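Local coordinates for protein putative dehydrogenase (Pseudomonas fluorescens, PDB 6UUG) that acts as methanesulfinate monooxygenase MsuC, a two-component flavin-dependent enzyme of bacterial sulfur assimilation, at residues K153-G157 against W158-S162; A193-P196 against S197-G201; V226-E229 against E230-L234; G337-A340 against T341-T345. All blocks are in the same frame, centred on the assembly; numbering follows the deposited sequence.

Contact 1: K153-G157 against W158-S162; sequences KDLGG and WREFS
With its CG set between the backbone N and the carbonyl carbon (chi1 65°), Trp-158 lays its indole over Leu-155. Leu-155 CG, anti to its carbonyl carbon (chi1 -64°), carries CD1 to 3.6 Å from Trp-158 NE1, while CB of the leucine lies over one face of the ring. The same methyl, Leu-155 CD1, lies 3.3 Å from Glu-160 OE2. That oxygen also accepts from the indole: Trp-158 NE1 to Glu-160 OE2 is 2.9 Å and almost perfectly straight (179°), in the ring plane but on the anti side of the carboxylate and somewhat out of its plane. Arg-225 meets the same oxygen in a salt bridge. With a serine in place of Trp-158, Glu-160 OE2 would probably be left mainly to Arg-225, without its indole donor, and Leu-155 would lose its aromatic cover. At the turn the hairpin closes through the hydrogen bond Leu-155 N to Trp-158 O (2.8 Å), while Asp-154 OD1 takes the N-H of Gly-156 at 2.9 Å, an Asx turn. Strand 151-154 of this hairpin pairs with 159-162, which pairs in turn with 221-228, while Phe-161 packs on Leu-191 and Ala-193 of strand 189-196.

Contact 2: A193-P196 against S197-G201; sequences AAIP and SGRSG
Pro-196 and Arg-199 dominate this turn, with Ser-197 between them, and illustrate how a chain leaving a strand can fold a long side chain back over its own last residues. The backbone makes a type I beta turn from Pro-196 to Arg-199, closed by Arg-199 N to Pro-196 O at 3.2 Å. The N-H points well at the oxygen (161°) but arrives from above the carbonyl plane, 63° out of it, so the bond does not use a lone pair. The Arg-199 chain starts with CG anti to its backbone N and then bends at chi3 (-66°), which swings the guanidinium back over the pyrrolidine ring. Pro-196 CD sits 3.3 Å above the guanidinium plane, offset toward its rim and nearest to Arg-199 NH2. At the other terminal nitrogen, Ile-195 CG2 meets Arg-199 NH1 at 3.6 Å, and the two side chains cross at about a right angle. The guanidinium thus has apolar carbon over one face while its N-H groups reach the backbone O of Arg-227 and, in a salt bridge, Glu-232. A leucine in place of Arg-199 would probably leave the carboxylate of Glu-232 without its charged mate and the Arg-227 carbonyl without this donor. Ser-197, second in the turn, directs CB away from Pro-196 and shares a hydrogen bond between its OG and that of Ser-174. The turn leaves the end of strand 189-196, which pairs with 176-183, and leads toward strand 202-204, while Ile-195 and Arg-199 both rest on Val-226 of strand 221-228.

Contact 3: V226-E229 against E230-L234; sequences VRVE and ESELL
Glu-230, following Glu-229, begins the turn away from strand 221-228 and sends its carboxylate to a salt bridge with Arg-159. Ser-231 brings OG alongside the root of the Glu-229 side chain, 3.7 Å from Glu-229 CB. Glu-232 carries the contact. Its N-H goes to Glu-229 O at 2.8 Å, approaching from above the carbonyl plane. Its side chain, extended beyond CG, returns to the same residue, so that Glu-232 OE1 accepts the N-H of Glu-229 at 2.8 Å and nearly in line (170°). The donor meets OE1 on the anti side, 25° out of the carboxylate plane, while OE2 meets Arg-199 in a salt bridge. Both polar backbone atoms of Glu-229 are thereby engaged by one residue three places on, tying the short 3-10 segment 230-232 to the strand end in the beta domain of an acyl-CoA dehydrogenase-like fold. Leu-233 then turns inward, laying CD2 on Val-228 CG1 at 3.6 Å, while its CG rests 3.6 Å from Glu-229 O. Leu-234 packs its side chain on Thr-115, Val-116 and Phe-119 of helix 100-119, as the chain goes on towards helix 247-277.

Contact 4: G337-A340 against T341-T345; sequences GHLA and TAIAT
Leu-339 and Ile-343, one helical turn apart, lay their branches slantwise across one another. Leu-339 holds CG anti to its backbone N (chi1 175°), while Ile-343 places CG1 anti to its carbonyl carbon, beside N. The tip of the isoleucine, CD1, therefore comes to 3.7 Å from Leu-339 CG and equally close to the CD1 methyl. Nearer the backbone, Ile-343 CG1 passes 3.4 Å from Leu-339 O, the carbonyl that accepts the N-H of Ile-343. This is the familiar i to i+4 side-chain packing of an alpha helix, here on helix 333-360 in the C-terminal helical domain of the acyl-CoA dehydrogenase family. The leucine side faces Leu-320 and Leu-321 of helix 294-327, and Ile-343 also meets Leu-250 and Gln-253 of helix 247-277. Elsewhere on the helix, Thr-341 OG1 lies 3.2 Å from Gly-337 O, to which it may donate, though a second acceptor also lies near its proton. Thr-345 OG1 donates to Thr-341 O at 2.8 Å from above the carbonyl plane, and Thr-345 N reaches that oxygen at 2.9 Å from the opposite face, so one buried carbonyl is gripped by two donors. Both threonines also pack on Trp-304 of the second subunit.

In the fold
The four contacts follow one another along the chain, and the first three form one compact group. Contacts 1 and 3 lie about 9 Å apart between centres and share the antiparallel sheet, where strands 159-162 and 221-228 are neighbours. Contact 2, about 9 Å from contact 3 and 14 Å from contact 1, takes in the end of strand 189-196 of the mixed sheet and the turn after it. All three touch one another, contact 3 with polar as well as apolar links to each of the others. Contact 4 stands apart, with centres 33 to 38 Å away. The set thus samples two parts of the enzyme: its beta domain and a buried helix of the C-terminal helical domain, next to the second subunit.

Contact 1: K153-G157 against W158-S162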
ATOM      1  N   LYS A 153     -43.269 -25.207  -9.672  1.00 57.35           N
ATOM      2  CA  LYS A 153     -44.296 -25.714 -10.571  1.00 60.82           C
ATOM      3  C   LYS A 153     -45.655 -25.196 -10.123  1.00 60.49           C
ATOM      4  O   LYS A 153     -45.937 -25.128  -8.922  1.00 57.90           O
ATOM      5  CB  LYS A 153     -44.310 -27.244 -10.594  1.00 59.39           C
ATOM      6  CG  LYS A 153     -42.995 -27.883 -11.009  1.00 62.76           C
ATOM      7  CD  LYS A 153     -42.647 -27.561 -12.451  1.00 65.29           C
ATOM      8  CE  LYS A 153     -41.329 -28.203 -12.845  1.00 71.49           C
ATOM      9  NZ  LYS A 153     -41.335 -29.665 -12.564  1.00 75.30           N
ATOM     10  N   ASP A 154     -46.492 -24.830 -11.093  1.00 63.21           N
ATOM     11  CA  ASP A 154     -47.848 -24.369 -10.823  1.00 64.98           C
ATOM     12  C   ASP A 154     -48.807 -25.548 -10.951  1.00 69.00           C
ATOM     13  O   ASP A 154     -48.907 -26.158 -12.020  1.00 70.39           O
ATOM     14  CB  ASP A 154     -48.238 -23.244 -11.781  1.00 65.81           C
ATOM     15  CG  ASP A 154     -49.515 -22.528 -11.363  1.00 73.62           C
ATOM     16  OD1 ASP A 154     -50.167 -22.967 -10.389  1.00 73.19           O
ATOM     17  OD2 ASP A 154     -49.864 -21.516 -12.009  1.00 76.01           O
ATOM     18  N   LEU A 155     -49.502 -25.869  -9.859  1.00 68.52           N
ATOM     19  CA  LEU A 155     -50.521 -26.912  -9.848  1.00 72.82           C
ATOM     20  C   LEU A 155     -51.928 -26.327  -9.773  1.00 72.89           C
ATOM     21  O   LEU A 155     -52.831 -26.931  -9.187  1.00 77.28           O
ATOM     22  CB  LEU A 155     -50.280 -27.881  -8.692  1.00 68.31           C
ATOM     23  CG  LEU A 155     -48.973 -28.666  -8.787  1.00 67.38           C
ATOM     24  CD1 LEU A 155     -48.812 -29.592  -7.591  1.00 68.71           C
ATOM     25  CD2 LEU A 155     -48.942 -29.451 -10.086  1.00 76.31           C
ATOM     26  N   GLY A 156     -52.125 -25.147 -10.360  1.00 74.12           N
ATOM     27  CA  GLY A 156     -53.415 -24.484 -10.327  1.00 74.39           C
ATOM     28  C   GLY A 156     -53.804 -24.002  -8.945  1.00 72.86           C
ATOM     29  O   GLY A 156     -53.732 -22.802  -8.652  1.00 75.18           O
ATOM     30  N   GLY A 157     -54.213 -24.936  -8.082  1.00 71.31           N
ATOM     31  CA  GLY A 157     -54.618 -24.562  -6.737  1.00 69.91           C
ATOM     32  C   GLY A 157     -53.477 -23.993  -5.917  1.00 68.26           C
ATOM     33  O   GLY A 157     -53.662 -23.050  -5.143  1.00 67.12           O
ATOM     34  N   TRP A 158     -52.280 -24.551  -6.078  1.00 65.32           N
ATOM     35  CA  TRP A 158     -51.114 -24.061  -5.362  1.00 56.47           C
ATOM     36  C   TRP A 158     -49.877 -24.278  -6.224  1.00 56.96           C
ATOM     37  O   TRP A 158     -49.937 -24.891  -7.294  1.00 59.89           O
ATOM     38  CB  TRP A 158     -50.973 -24.757  -4.011  1.00 53.77           C
ATOM     39  CG  TRP A 158     -50.691 -26.225  -4.122  1.00 51.26           C
ATOM     40  CD1 TRP A 158     -49.470 -26.818  -4.264  1.00 52.03           C
ATOM     41  CD2 TRP A 158     -51.652 -27.287  -4.090  1.00 50.84           C
ATOM     42  NE1 TRP A 158     -49.610 -28.185  -4.326  1.00 54.94           N
ATOM     43  CE2 TRP A 158     -50.940 -28.496  -4.219  1.00 55.75           C
ATOM     44  CE3 TRP A 158     -53.043 -27.330  -3.965  1.00 52.97           C
ATOM     45  CZ2 TRP A 158     -51.575 -29.738  -4.227  1.00 58.16           C
ATOM     46  CZ3 TRP A 158     -53.670 -28.561  -3.971  1.00 51.72           C
ATOM     47  CH2 TRP A 158     -52.938 -29.747  -4.100  1.00 54.65           C
ATOM     48  N   ARG A 159     -48.746 -23.776  -5.744  1.00 50.13           N
ATOM     49  CA  ARG A 159     -47.459 -24.003  -6.379  1.00 50.37           C
ATOM     50  C   ARG A 159     -46.573 -24.843  -5.466  1.00 45.43           C
ATOM     51  O   ARG A 159     -46.848 -25.013  -4.275  1.00 46.68           O
ATOM     52  CB  ARG A 159     -46.783 -22.673  -6.726  1.00 54.12           C
ATOM     53  CG  ARG A 159     -47.656 -21.773  -7.571  1.00 53.09           C
ATOM     54  CD  ARG A 159     -47.064 -20.388  -7.668  1.00 55.81           C
ATOM     55  NE  ARG A 159     -48.052 -19.403  -8.086  1.00 61.76           N
ATOM     56  CZ  ARG A 159     -47.922 -18.617  -9.147  1.00 63.99           C
ATOM     57  NH1 ARG A 159     -48.879 -17.745  -9.445  1.00 66.01           N
ATOM     58  NH2 ARG A 159     -46.834 -18.694  -9.903  1.00 63.11           N
ATOM     59  N   GLU A 160     -45.495 -25.377  -6.034  1.00 43.10           N
ATOM     60  CA  GLU A 160     -44.579 -26.216  -5.273  1.00 45.63           C
ATOM     61  C   GLU A 160     -43.144 -25.882  -5.648  1.00 46.53           C
ATOM     62  O   GLU A 160     -42.810 -25.815  -6.836  1.00 45.67           O
ATOM     63  CB  GLU A 160     -44.857 -27.706  -5.517  1.00 49.91           C
ATOM     64  CG  GLU A 160     -46.079 -28.220  -4.777  1.00 53.42           C
ATOM     65  CD  GLU A 160     -46.373 -29.686  -5.050  1.00 59.37           C
ATOM     66  OE1 GLU A 160     -45.534 -30.371  -5.675  1.00 56.49           O
ATOM     67  OE2 GLU A 160     -47.456 -30.149  -4.636  1.00 59.46           O
ATOM     68  N   PHE A 161     -42.304 -25.674  -4.634  1.00 48.43           N
ATOM     69  CA  PHE A 161     -40.869 -25.503  -4.836  1.00 47.02           C
ATOM     70  C   PHE A 161     -40.192 -26.861  -4.702  1.00 44.82           C
ATOM     71  O   PHE A 161     -40.463 -27.600  -3.749  1.00 44.34           O
ATOM     72  CB  PHE A 161     -40.254 -24.533  -3.819  1.00 44.06           C
ATOM     73  CG  PHE A 161     -40.670 -23.085  -3.984  1.00 44.67           C
ATOM     74  CD1 PHE A 161     -41.665 -22.708  -4.875  1.00 42.27           C
ATOM     75  CD2 PHE A 161     -40.052 -22.097  -3.227  1.00 45.11           C
ATOM     76  CE1 PHE A 161     -42.038 -21.380  -5.001  1.00 44.75           C
ATOM     77  CE2 PHE A 161     -40.418 -20.766  -3.354  1.00 42.56           C
ATOM     78  CZ  PHE A 161     -41.410 -20.407  -4.242  1.00 42.41           C
ATOM     79  N   SER A 162     -39.311 -27.182  -5.648  1.00 49.42           N
ATOM     80  CA  SER A 162     -38.551 -28.426  -5.627  1.00 49.39           C
ATOM     81  C   SER A 162     -37.133 -28.163  -6.110  1.00 44.57           C
ATOM     82  O   SER A 162     -36.933 -27.457  -7.101  1.00 45.24           O
ATOM     83  CB  SER A 162     -39.202 -29.506  -6.510  1.00 49.21           C
ATOM     84  OG  SER A 162     -40.469 -29.887  -6.010  1.00 52.90           O
TER

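Contact 2: A193-P196 against S197-G201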
ATOM      1  N   ALA A 193     -40.927 -16.289  -1.839  1.00 38.94           N
ATOM      2  CA  ALA A 193     -42.029 -16.614  -0.939  1.00 39.27           C
ATOM      3  C   ALA A 193     -41.541 -16.598   0.504  1.00 41.53           C
ATOM      4  O   ALA A 193     -40.367 -16.844   0.775  1.00 42.46           O
ATOM      5  CB  ALA A 193     -42.632 -17.991  -1.268  1.00 38.07           C
ATOM      6  N   ALA A 194     -42.455 -16.310   1.430  1.00 35.40           N
ATOM      7  CA  ALA A 194     -42.204 -16.428   2.863  1.00 39.32           C
ATOM      8  C   ALA A 194     -42.988 -17.623   3.392  1.00 38.78           C
ATOM      9  O   ALA A 194     -44.218 -17.639   3.307  1.00 39.60           O
ATOM     10  CB  ALA A 194     -42.613 -15.156   3.604  1.00 37.21           C
ATOM     11  N   ILE A 195     -42.291 -18.615   3.933  1.00 38.93           N
ATOM     12  CA  ILE A 195     -42.957 -19.857   4.330  1.00 40.70           C
ATOM     13  C   ILE A 195     -42.376 -20.356   5.642  1.00 43.10           C
ATOM     14  O   ILE A 195     -41.230 -20.038   5.997  1.00 43.78           O
ATOM     15  CB  ILE A 195     -42.835 -20.949   3.243  1.00 38.61           C
ATOM     16  CG1 ILE A 195     -41.375 -21.274   2.945  1.00 42.58           C
ATOM     17  CG2 ILE A 195     -43.566 -20.537   1.966  1.00 44.78           C
ATOM     18  CD1 ILE A 195     -41.214 -22.322   1.855  1.00 47.62           C
ATOM     19  N   PRO A 196     -43.163 -21.117   6.411  1.00 39.83           N
ATOM     20  CA  PRO A 196     -42.661 -21.645   7.686  1.00 39.68           C
ATOM     21  C   PRO A 196     -41.473 -22.564   7.466  1.00 40.08           C
ATOM     22  O   PRO A 196     -41.447 -23.360   6.523  1.00 41.89           O
ATOM     23  CB  PRO A 196     -43.863 -22.412   8.255  1.00 41.92           C
ATOM     24  CG  PRO A 196     -45.042 -21.841   7.569  1.00 41.39           C
ATOM     25  CD  PRO A 196     -44.579 -21.460   6.194  1.00 40.80           C
ATOM     26  N   SER A 197     -40.477 -22.449   8.353  1.00 40.75           N
ATOM     27  CA  SER A 197     -39.241 -23.201   8.161  1.00 41.43           C
ATOM     28  C   SER A 197     -39.431 -24.692   8.390  1.00 45.00           C
ATOM     29  O   SER A 197     -38.633 -25.484   7.886  1.00 43.55           O
ATOM     30  CB  SER A 197     -38.147 -22.671   9.086  1.00 47.28           C
ATOM     31  OG  SER A 197     -38.156 -21.253   9.089  1.00 43.69           O
ATOM     32  N   GLY A 198     -40.453 -25.089   9.135  1.00 43.09           N
ATOM     33  CA  GLY A 198     -40.714 -26.498   9.348  1.00 47.53           C
ATOM     34  C   GLY A 198     -41.728 -27.118   8.412  1.00 50.45           C
ATOM     35  O   GLY A 198     -42.178 -28.242   8.667  1.00 50.47           O
ATOM     36  N   ARG A 199     -42.102 -26.430   7.334  1.00 46.25           N
ATOM     37  CA  ARG A 199     -43.114 -26.955   6.429  1.00 45.21           C
ATOM     38  C   ARG A 199     -42.657 -28.265   5.798  1.00 48.68           C
ATOM     39  O   ARG A 199     -41.484 -28.434   5.455  1.00 46.49           O
ATOM     40  CB  ARG A 199     -43.432 -25.937   5.339  1.00 45.41           C
ATOM     41  CG  ARG A 199     -44.364 -26.482   4.271  1.00 47.07           C
ATOM     42  CD  ARG A 199     -44.989 -25.379   3.475  1.00 46.15           C
ATOM     43  NE  ARG A 199     -45.885 -24.569   4.292  1.00 45.45           N
ATOM     44  CZ  ARG A 199     -46.429 -23.434   3.873  1.00 42.92           C
ATOM     45  NH1 ARG A 199     -46.149 -22.985   2.660  1.00 42.62           N
ATOM     46  NH2 ARG A 199     -47.237 -22.740   4.662  1.00 41.83           N
ATOM     47  N   SER A 200     -43.605 -29.190   5.640  1.00 50.42           N
ATOM     48  CA  SER A 200     -43.322 -30.495   5.050  1.00 49.66           C
ATOM     49  C   SER A 200     -42.611 -30.360   3.710  1.00 47.74           C
ATOM     50  O   SER A 200     -43.005 -29.565   2.853  1.00 47.40           O
ATOM     51  CB  SER A 200     -44.624 -31.280   4.872  1.00 51.11           C
ATOM     52  OG  SER A 200     -44.371 -32.509   4.216  1.00 53.73           O
ATOM     53  N   GLY A 201     -41.558 -31.152   3.530  1.00 44.24           N
ATOM     54  CA  GLY A 201     -40.788 -31.129   2.307  1.00 44.55           C
ATOM     55  C   GLY A 201     -39.487 -30.359   2.388  1.00 48.93           C
ATOM     56  O   GLY A 201     -38.673 -30.456   1.460  1.00 47.49           O
TER

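Contact 3: V226-E229 against E230-L234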
ATOM      1  N   VAL A 226     -42.462 -28.722  -1.969  1.00 44.41           N
ATOM      2  CA  VAL A 226     -42.864 -27.864  -0.858  1.00 44.26           C
ATOM      3  C   VAL A 226     -43.982 -26.948  -1.328  1.00 50.17           C
ATOM      4  O   VAL A 226     -43.797 -26.153  -2.256  1.00 43.83           O
ATOM      5  CB  VAL A 226     -41.681 -27.047  -0.325  1.00 44.48           C
ATOM      6  CG1 VAL A 226     -42.162 -26.090   0.765  1.00 42.96           C
ATOM      7  CG2 VAL A 226     -40.589 -27.969   0.182  1.00 43.59           C
ATOM      8  N   ARG A 227     -45.136 -27.040  -0.674  1.00 41.85           N
ATOM      9  CA  ARG A 227     -46.291 -26.264  -1.102  1.00 45.03           C
ATOM     10  C   ARG A 227     -46.117 -24.792  -0.740  1.00 44.21           C
ATOM     11  O   ARG A 227     -45.636 -24.456   0.347  1.00 45.19           O
ATOM     12  CB  ARG A 227     -47.565 -26.822  -0.466  1.00 43.27           C
ATOM     13  CG  ARG A 227     -48.801 -26.006  -0.784  1.00 42.82           C
ATOM     14  CD  ARG A 227     -50.076 -26.671  -0.272  1.00 50.43           C
ATOM     15  NE  ARG A 227     -51.245 -25.834  -0.532  1.00 53.59           N
ATOM     16  CZ  ARG A 227     -52.464 -26.306  -0.780  1.00 53.55           C
ATOM     17  NH1 ARG A 227     -53.471 -25.472  -1.011  1.00 46.79           N
ATOM     18  NH2 ARG A 227     -52.669 -27.614  -0.806  1.00 51.14           N
ATOM     19  N   VAL A 228     -46.500 -23.911  -1.667  1.00 41.28           N
ATOM     20  CA  VAL A 228     -46.443 -22.464  -1.464  1.00 41.75           C
ATOM     21  C   VAL A 228     -47.766 -21.853  -1.922  1.00 43.09           C
ATOM     22  O   VAL A 228     -48.148 -21.996  -3.091  1.00 44.34           O
ATOM     23  CB  VAL A 228     -45.258 -21.824  -2.214  1.00 43.24           C
ATOM     24  CG1 VAL A 228     -45.230 -20.332  -1.979  1.00 46.18           C
ATOM     25  CG2 VAL A 228     -43.947 -22.443  -1.748  1.00 40.79           C
ATOM     26  N   GLU A 229     -48.456 -21.164  -1.011  1.00 42.01           N
ATOM     27  CA  GLU A 229     -49.727 -20.533  -1.345  1.00 44.21           C
ATOM     28  C   GLU A 229     -49.505 -19.212  -2.072  1.00 47.61           C
ATOM     29  O   GLU A 229     -48.482 -18.546  -1.898  1.00 44.74           O
ATOM     30  CB  GLU A 229     -50.557 -20.256  -0.092  1.00 45.44           C
ATOM     31  CG  GLU A 229     -50.813 -21.451   0.774  1.00 56.14           C
ATOM     32  CD  GLU A 229     -51.507 -22.567   0.028  1.00 54.17           C
ATOM     33  OE1 GLU A 229     -52.437 -22.291  -0.772  1.00 58.66           O
ATOM     34  OE2 GLU A 229     -51.108 -23.723   0.242  1.00 56.80           O
ATOM     35  N   GLU A 230     -50.504 -18.818  -2.870  1.00 45.99           N
ATOM     36  CA  GLU A 230     -50.475 -17.499  -3.498  1.00 46.68           C
ATOM     37  C   GLU A 230     -50.275 -16.408  -2.459  1.00 46.63           C
ATOM     38  O   GLU A 230     -49.521 -15.455  -2.685  1.00 49.45           O
ATOM     39  CB  GLU A 230     -51.772 -17.243  -4.272  1.00 49.79           C
ATOM     40  CG  GLU A 230     -51.989 -18.161  -5.457  1.00 58.04           C
ATOM     41  CD  GLU A 230     -50.865 -18.075  -6.466  1.00 63.18           C
ATOM     42  OE1 GLU A 230     -50.192 -19.104  -6.705  1.00 63.72           O
ATOM     43  OE2 GLU A 230     -50.649 -16.972  -7.015  1.00 62.50           O
ATOM     44  N   SER A 231     -50.935 -16.544  -1.305  1.00 44.60           N
ATOM     45  CA  SER A 231     -50.822 -15.578  -0.221  1.00 49.38           C
ATOM     46  C   SER A 231     -49.426 -15.526   0.381  1.00 42.78           C
ATOM     47  O   SER A 231     -49.155 -14.640   1.200  1.00 43.91           O
ATOM     48  CB  SER A 231     -51.832 -15.904   0.885  1.00 41.55           C
ATOM     49  OG  SER A 231     -51.478 -17.103   1.559  1.00 45.93           O
ATOM     50  N   GLU A 232     -48.543 -16.452   0.022  1.00 43.08           N
ATOM     51  CA  GLU A 232     -47.191 -16.442   0.554  1.00 42.97           C
ATOM     52  C   GLU A 232     -46.171 -15.901  -0.438  1.00 42.87           C
ATOM     53  O   GLU A 232     -45.007 -15.722  -0.067  1.00 41.65           O
ATOM     54  CB  GLU A 232     -46.812 -17.853   1.018  1.00 38.81           C
ATOM     55  CG  GLU A 232     -47.718 -18.323   2.164  1.00 41.42           C
ATOM     56  CD  GLU A 232     -47.567 -19.789   2.494  1.00 42.37           C
ATOM     57  OE1 GLU A 232     -47.438 -20.608   1.558  1.00 43.36           O
ATOM     58  OE2 GLU A 232     -47.575 -20.115   3.695  1.00 43.80           O
ATOM     59  N   LEU A 233     -46.585 -15.626  -1.677  1.00 41.89           N
ATOM     60  CA  LEU A 233     -45.682 -15.115  -2.700  1.00 45.47           C
ATOM     61  C   LEU A 233     -45.535 -13.608  -2.568  1.00 41.29           C
ATOM     62  O   LEU A 233     -46.519 -12.889  -2.382  1.00 42.05           O
ATOM     63  CB  LEU A 233     -46.206 -15.455  -4.099  1.00 42.26           C
ATOM     64  CG  LEU A 233     -46.408 -16.943  -4.396  1.00 46.65           C
ATOM     65  CD1 LEU A 233     -47.074 -17.133  -5.754  1.00 49.51           C
ATOM     66  CD2 LEU A 233     -45.086 -17.667  -4.341  1.00 44.23           C
ATOM     67  N   LEU A 234     -44.297 -13.127  -2.694  1.00 40.88           N
ATOM     68  CA  LEU A 234     -44.006 -11.700  -2.558  1.00 43.04           C
ATOM     69  C   LEU A 234     -44.007 -11.095  -3.959  1.00 37.88           C
ATOM     70  O   LEU A 234     -42.965 -10.952  -4.594  1.00 44.38           O
ATOM     71  CB  LEU A 234     -42.677 -11.488  -1.837  1.00 35.34           C
ATOM     72  CG  LEU A 234     -42.382 -12.357  -0.609  1.00 39.81           C
ATOM     73  CD1 LEU A 234     -41.082 -11.909   0.071  1.00 35.96           C
ATOM     74  CD2 LEU A 234     -43.547 -12.361   0.385  1.00 38.09           C
TER

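Contact 4: G337-A340 against T341-T345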
ATOM      1  N   GLY A 337     -30.127   5.871  -6.022  1.00 30.39           N
ATOM      2  CA  GLY A 337     -28.790   5.707  -6.590  1.00 31.52           C
ATOM      3  C   GLY A 337     -27.704   6.360  -5.755  1.00 30.31           C
ATOM      4  O   GLY A 337     -26.618   5.793  -5.578  1.00 32.84           O
ATOM      5  N   HIS A 338     -27.962   7.567  -5.256  1.00 29.66           N
ATOM      6  CA  HIS A 338     -26.984   8.231  -4.393  1.00 32.19           C
ATOM      7  C   HIS A 338     -26.766   7.446  -3.107  1.00 30.07           C
ATOM      8  O   HIS A 338     -25.637   7.365  -2.608  1.00 28.24           O
ATOM      9  CB  HIS A 338     -27.429   9.666  -4.096  1.00 34.06           C
ATOM     10  CG  HIS A 338     -27.231  10.590  -5.257  1.00 40.37           C
ATOM     11  ND1 HIS A 338     -28.104  10.651  -6.319  1.00 56.27           N
ATOM     12  CD2 HIS A 338     -26.229  11.453  -5.548  1.00 52.46           C
ATOM     13  CE1 HIS A 338     -27.665  11.528  -7.203  1.00 47.65           C
ATOM     14  NE2 HIS A 338     -26.530  12.032  -6.757  1.00 52.38           N
ATOM     15  N   LEU A 339     -27.832   6.867  -2.547  1.00 28.24           N
ATOM     16  CA  LEU A 339     -27.664   5.977  -1.399  1.00 26.81           C
ATOM     17  C   LEU A 339     -26.798   4.772  -1.762  1.00 26.53           C
ATOM     18  O   LEU A 339     -25.895   4.392  -1.010  1.00 27.11           O
ATOM     19  CB  LEU A 339     -29.030   5.505  -0.881  1.00 28.06           C
ATOM     20  CG  LEU A 339     -29.010   4.466   0.245  1.00 30.12           C
ATOM     21  CD1 LEU A 339     -28.277   4.976   1.488  1.00 26.38           C
ATOM     22  CD2 LEU A 339     -30.443   4.023   0.615  1.00 29.32           C
ATOM     23  N   ALA A 340     -27.092   4.140  -2.897  1.00 27.32           N
ATOM     24  CA  ALA A 340     -26.316   2.978  -3.321  1.00 28.75           C
ATOM     25  C   ALA A 340     -24.825   3.303  -3.426  1.00 27.10           C
ATOM     26  O   ALA A 340     -23.976   2.506  -3.001  1.00 26.82           O
ATOM     27  CB  ALA A 340     -26.850   2.463  -4.658  1.00 29.04           C
ATOM     28  N   THR A 341     -24.491   4.461  -4.002  1.00 28.18           N
ATOM     29  CA  THR A 341     -23.091   4.870  -4.108  1.00 27.34           C
ATOM     30  C   THR A 341     -22.472   5.077  -2.730  1.00 27.44           C
ATOM     31  O   THR A 341     -21.339   4.647  -2.478  1.00 26.93           O
ATOM     32  CB  THR A 341     -22.985   6.143  -4.945  1.00 30.99           C
ATOM     33  OG1 THR A 341     -23.461   5.872  -6.268  1.00 30.10           O
ATOM     34  CG2 THR A 341     -21.541   6.629  -5.028  1.00 28.53           C
ATOM     35  N   ALA A 342     -23.210   5.713  -1.816  1.00 26.37           N
ATOM     36  CA  ALA A 342     -22.677   5.951  -0.476  1.00 25.52           C
ATOM     37  C   ALA A 342     -22.425   4.644   0.270  1.00 25.14           C
ATOM     38  O   ALA A 342     -21.447   4.529   1.023  1.00 25.91           O
ATOM     39  CB  ALA A 342     -23.645   6.833   0.325  1.00 24.96           C
ATOM     40  N   ILE A 343     -23.317   3.663   0.113  1.00 24.43           N
ATOM     41  CA  ILE A 343     -23.141   2.370   0.777  1.00 25.30           C
ATOM     42  C   ILE A 343     -21.944   1.631   0.189  1.00 24.44           C
ATOM     43  O   ILE A 343     -21.128   1.040   0.913  1.00 25.53           O
ATOM     44  CB  ILE A 343     -24.422   1.520   0.658  1.00 25.53           C
ATOM     45  CG1 ILE A 343     -25.552   2.114   1.507  1.00 24.73           C
ATOM     46  CG2 ILE A 343     -24.133   0.075   1.087  1.00 26.25           C
ATOM     47  CD1 ILE A 343     -26.967   1.567   1.114  1.00 26.39           C
ATOM     48  N   ALA A 344     -21.844   1.611  -1.140  1.00 25.35           N
ATOM     49  CA  ALA A 344     -20.720   0.906  -1.760  1.00 25.80           C
ATOM     50  C   ALA A 344     -19.398   1.535  -1.370  1.00 26.76           C
ATOM     51  O   ALA A 344     -18.410   0.825  -1.157  1.00 25.82           O
ATOM     52  CB  ALA A 344     -20.863   0.896  -3.283  1.00 26.63           C
ATOM     53  N   THR A 345     -19.367   2.867  -1.252  1.00 25.98           N
ATOM     54  CA  THR A 345     -18.159   3.563  -0.816  1.00 25.33           C
ATOM     55  C   THR A 345     -17.767   3.123   0.589  1.00 26.10           C
ATOM     56  O   THR A 345     -16.599   2.810   0.857  1.00 26.31           O
ATOM     57  CB  THR A 345     -18.408   5.077  -0.862  1.00 26.89           C
ATOM     58  OG1 THR A 345     -18.647   5.485  -2.218  1.00 26.78           O
ATOM     59  CG2 THR A 345     -17.224   5.846  -0.321  1.00 28.28           C
TER